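Local coordinates for RTX-adhesin (Marinomonas primoryensis, PDB 5IRB), which is a calcium-binding part of a giant adhesin that binds its Antarctic bacterium to diatoms and ice, at residues Ser183-Val188 and Thr201-His206. Numbering follows the deposited sequence.
Sequences SFQVSV and TTTSTH. With CA (calcium ion), chain J; CA (calcium ion), chain G.
Phe184 and Ser204 face each other in an antiparallel beta hairpin, strands 183-191 and 197-208, within the middle of three similar beta-sandwich domains strung along this chain. Two hydrogen-bonded pairs, Phe184 with Ser204 and Val186 with Thr202, pin the strands together through four backbone bonds; the one from Val186 N to Thr202 O is nearly straight, with 176° at the hydrogen.

Side chains alternate between an inward face, carrying Phe184, Val186, Thr202 and Ser204, and a wetter face, carrying Ser183, Gln185, Ser187, Thr201, Thr203 and Thr205. Phe184 suits the first because its large apolar ring can fill the interior beside Ile154. Its CB points to the inward face, and chi1 of 56° sets CG between the backbone N and the carbonyl carbon; from there the end of the ring comes nearer to strand 201-205. Farther out, CE1 comes within 3.9 Å of Ser204 CB, a CH-pi contact over the ring face, and CZ lies 4.0 Å from both CB and OG of Ser204; a small serine leaves room for the ring. At the ring's edge, CE2 meets His206 CE1 at 4.1 Å, while His206 NE2 is hydrogen-bonded to Leu178 O. Beta-branched Val186 packs on Val150 and Met152 of the adjacent strand and on Ile114 and Val116 of strand 112-116.

On the wetter face, polar Gln185 and Thr203 share a water that donates to Gln185 OE1 and bonds Thr203 OG1, although the glutamine is poorly ordered. At the end of the hairpin near Ser183 and Thr205, each strand gives a backbone oxygen to a different calcium ion: Ser183 O joins Asp181 on one, and on the other, which Asp123 also binds, Thr205 O sits 2.4 Å from the metal.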
ATOM      1  N   SER A 183       6.595   0.244  10.658  1.00 64.57           N
ATOM      2  CA  SER A 183       5.164   0.165  10.426  1.00 65.45           C
ATOM      3  C   SER A 183       4.607   1.539  10.037  1.00 64.82           C
ATOM      4  O   SER A 183       4.704   2.504  10.792  1.00 66.78           O
ATOM      5  CB  SER A 183       4.443  -0.374  11.657  1.00 70.41           C
ATOM      6  OG  SER A 183       3.061  -0.509  11.373  1.00 72.89           O
ATOM      7  N   PHE A 184       3.994   1.612   8.868  1.00 63.46           N
ATOM      8  CA  PHE A 184       3.393   2.869   8.412  1.00 65.24           C
ATOM      9  C   PHE A 184       2.135   2.705   7.554  1.00 67.64           C
ATOM     10  O   PHE A 184       1.921   1.664   6.937  1.00 66.69           O
ATOM     11  CB  PHE A 184       4.449   3.673   7.657  1.00 61.83           C
ATOM     12  CG  PHE A 184       5.067   2.928   6.519  1.00 57.89           C
ATOM     13  CD1 PHE A 184       4.443   2.882   5.283  1.00 57.75           C
ATOM     14  CD2 PHE A 184       6.272   2.255   6.697  1.00 56.65           C
ATOM     15  CE1 PHE A 184       5.009   2.186   4.236  1.00 55.77           C
ATOM     16  CE2 PHE A 184       6.851   1.554   5.648  1.00 54.94           C
ATOM     17  CZ  PHE A 184       6.205   1.521   4.413  1.00 53.85           C
ATOM     18  N   GLN A 185       1.293   3.736   7.540  1.00 72.77           N
ATOM     19  CA  GLN A 185       0.150   3.786   6.642  1.00 75.99           C
ATOM     20  C   GLN A 185       0.468   4.260   5.231  1.00 71.75           C
ATOM     21  O   GLN A 185       1.328   5.125   5.031  1.00 69.44           O
ATOM     22  CB  GLN A 185      -0.953   4.660   7.208  1.00 85.47           C
ATOM     23  CG  GLN A 185      -1.704   4.000   8.324  1.00 93.63           C
ATOM     24  CD  GLN A 185      -3.202   4.187   8.172  1.00106.28           C
ATOM     25  OE1 GLN A 185      -3.978   3.263   8.421  1.00115.79           O
ATOM     26  NE2 GLN A 185      -3.618   5.379   7.737  1.00112.91           N
ATOM     27  N   VAL A 186      -0.154   3.583   4.268  1.00 31.80           N
ATOM     28  CA  VAL A 186      -0.147   3.965   2.862  1.00 30.83           C
ATOM     29  C   VAL A 186      -1.580   4.241   2.407  1.00 31.13           C
ATOM     30  O   VAL A 186      -2.473   3.444   2.686  1.00 31.69           O
ATOM     31  CB  VAL A 186       0.465   2.863   1.993  1.00 30.02           C
ATOM     32  CG1 VAL A 186       0.533   3.296   0.556  1.00 29.15           C
ATOM     33  CG2 VAL A 186       1.886   2.556   2.492  1.00 29.80           C
ATOM     34  N   SER A 187      -1.804   5.359   1.717  1.00 32.52           N
ATOM     35  CA  SER A 187      -3.157   5.706   1.268  1.00 33.40           C
ATOM     36  C   SER A 187      -3.252   6.002  -0.202  1.00 32.99           C
ATOM     37  O   SER A 187      -2.282   6.469  -0.817  1.00 32.21           O
ATOM     38  CB  SER A 187      -3.675   6.936   2.000  1.00 35.81           C
ATOM     39  OG  SER A 187      -3.723   6.717   3.386  1.00 38.95           O
ATOM     40  N   VAL A 188      -4.464   5.839  -0.725  1.00 31.20           N
ATOM     41  CA  VAL A 188      -4.769   6.208  -2.087  1.00 31.08           C
ATOM     42  C   VAL A 188      -5.970   7.130  -1.982  1.00 32.10           C
ATOM     43  O   VAL A 188      -6.939   6.835  -1.291  1.00 32.72           O
ATOM     44  CB  VAL A 188      -5.073   4.987  -3.022  1.00 31.35           C
ATOM     45  CG1 VAL A 188      -6.221   4.105  -2.505  1.00 31.51           C
ATOM     46  CG2 VAL A 188      -5.397   5.480  -4.420  1.00 32.49           C
ATOM     47  N   THR A 201      -6.865   2.973   2.584  1.00 35.10           N
ATOM     48  CA  THR A 201      -5.601   2.897   3.317  1.00 36.28           C
ATOM     49  C   THR A 201      -5.293   1.463   3.719  1.00 36.74           C
ATOM     50  O   THR A 201      -6.200   0.623   3.818  1.00 36.61           O
ATOM     51  CB  THR A 201      -5.620   3.710   4.618  1.00 39.62           C
ATOM     52  OG1 THR A 201      -6.424   3.007   5.578  1.00 43.89           O
ATOM     53  CG2 THR A 201      -6.174   5.119   4.416  1.00 40.66           C
ATOM     54  N   THR A 202      -4.027   1.214   4.021  1.00 35.77           N
ATOM     55  CA  THR A 202      -3.576  -0.088   4.491  1.00 35.43           C
ATOM     56  C   THR A 202      -2.337   0.163   5.288  1.00 36.25           C
ATOM     57  O   THR A 202      -1.686   1.211   5.143  1.00 34.69           O
ATOM     58  CB  THR A 202      -3.228  -1.083   3.355  1.00 33.86           C
ATOM     59  OG1 THR A 202      -3.094  -2.400   3.892  1.00 35.03           O
ATOM     60  CG2 THR A 202      -1.934  -0.706   2.665  1.00 32.68           C
ATOM     61  N   THR A 203      -2.012  -0.785   6.153  1.00 37.48           N
ATOM     62  CA  THR A 203      -0.827  -0.647   6.968  1.00 38.60           C
ATOM     63  C   THR A 203       0.255  -1.614   6.492  1.00 37.45           C
ATOM     64  O   THR A 203       0.029  -2.817   6.403  1.00 38.52           O
ATOM     65  CB  THR A 203      -1.163  -0.868   8.434  1.00 41.68           C
ATOM     66  OG1 THR A 203      -2.015   0.209   8.866  1.00 42.67           O
ATOM     67  CG2 THR A 203       0.116  -0.902   9.258  1.00 42.96           C
ATOM     68  N   SER A 204       1.424  -1.075   6.172  1.00 36.29           N
ATOM     69  CA  SER A 204       2.563  -1.890   5.803  1.00 35.40           C
ATOM     70  C   SER A 204       3.481  -2.064   7.009  1.00 36.75           C
ATOM     71  O   SER A 204       3.858  -1.093   7.678  1.00 37.92           O
ATOM     72  CB  SER A 204       3.325  -1.256   4.640  1.00 34.49           C
ATOM     73  OG  SER A 204       4.410  -2.081   4.222  1.00 34.15           O
ATOM     74  N   THR A 205       3.846  -3.304   7.291  1.00 36.62           N
ATOM     75  CA  THR A 205       4.793  -3.543   8.354  1.00 38.11           C
ATOM     76  C   THR A 205       5.935  -4.376   7.792  1.00 36.98           C
ATOM     77  O   THR A 205       5.742  -5.183   6.867  1.00 34.53           O
ATOM     78  CB  THR A 205       4.162  -4.281   9.525  1.00 40.77           C
ATOM     79  OG1 THR A 205       3.811  -5.607   9.116  1.00 42.86           O
ATOM     80  CG2 THR A 205       2.923  -3.529  10.038  1.00 41.78           C
ATOM     81  N   HIS A 206       7.112  -4.194   8.373  1.00 37.70           N
ATOM     82  CA  HIS A 206       8.274  -4.997   8.033  1.00 37.38           C
ATOM     83  C   HIS A 206       9.160  -5.107   9.269  1.00 38.23           C
ATOM     84  O   HIS A 206       8.867  -4.494  10.297  1.00 38.23           O
ATOM     85  CB  HIS A 206       9.023  -4.394   6.843  1.00 35.78           C
ATOM     86  CG  HIS A 206       9.644  -3.037   7.136  1.00 35.94           C
ATOM     87  ND1 HIS A 206       8.939  -1.857   6.894  1.00 34.87           N
ATOM     88  CD2 HIS A 206      10.820  -2.702   7.601  1.00 35.45           C
ATOM     89  CE1 HIS A 206       9.708  -0.852   7.230  1.00 36.31           C
ATOM     90  NE2 HIS A 206      10.884  -1.312   7.678  1.00 36.34           N
TER
HETATM   91 CA    CA J 608       5.557   3.989  12.365  1.00 66.55          CA
HETATM   92 CA    CA G 605       5.307  -6.510   4.905  1.00 41.88          CA
HETATM   93  O   HOH W   1       6.228   1.874  13.219  0.50 15.56           O
HETATM   94  O   HOH W   2      -4.617   0.724   7.785  1.00 58.51           O
HETATM   95  O   HOH W   3       4.910  -4.426   3.005  1.00 42.75           O
HETATM   96  O   HOH W   4       4.510  -7.554   7.155  1.00 39.61           O
HETATM   97  O   HOH W   5       2.802  -5.777   5.641  1.00 36.05           O
HETATM   98  O   HOH W   6       4.598  -7.976   3.242  1.00 31.26           O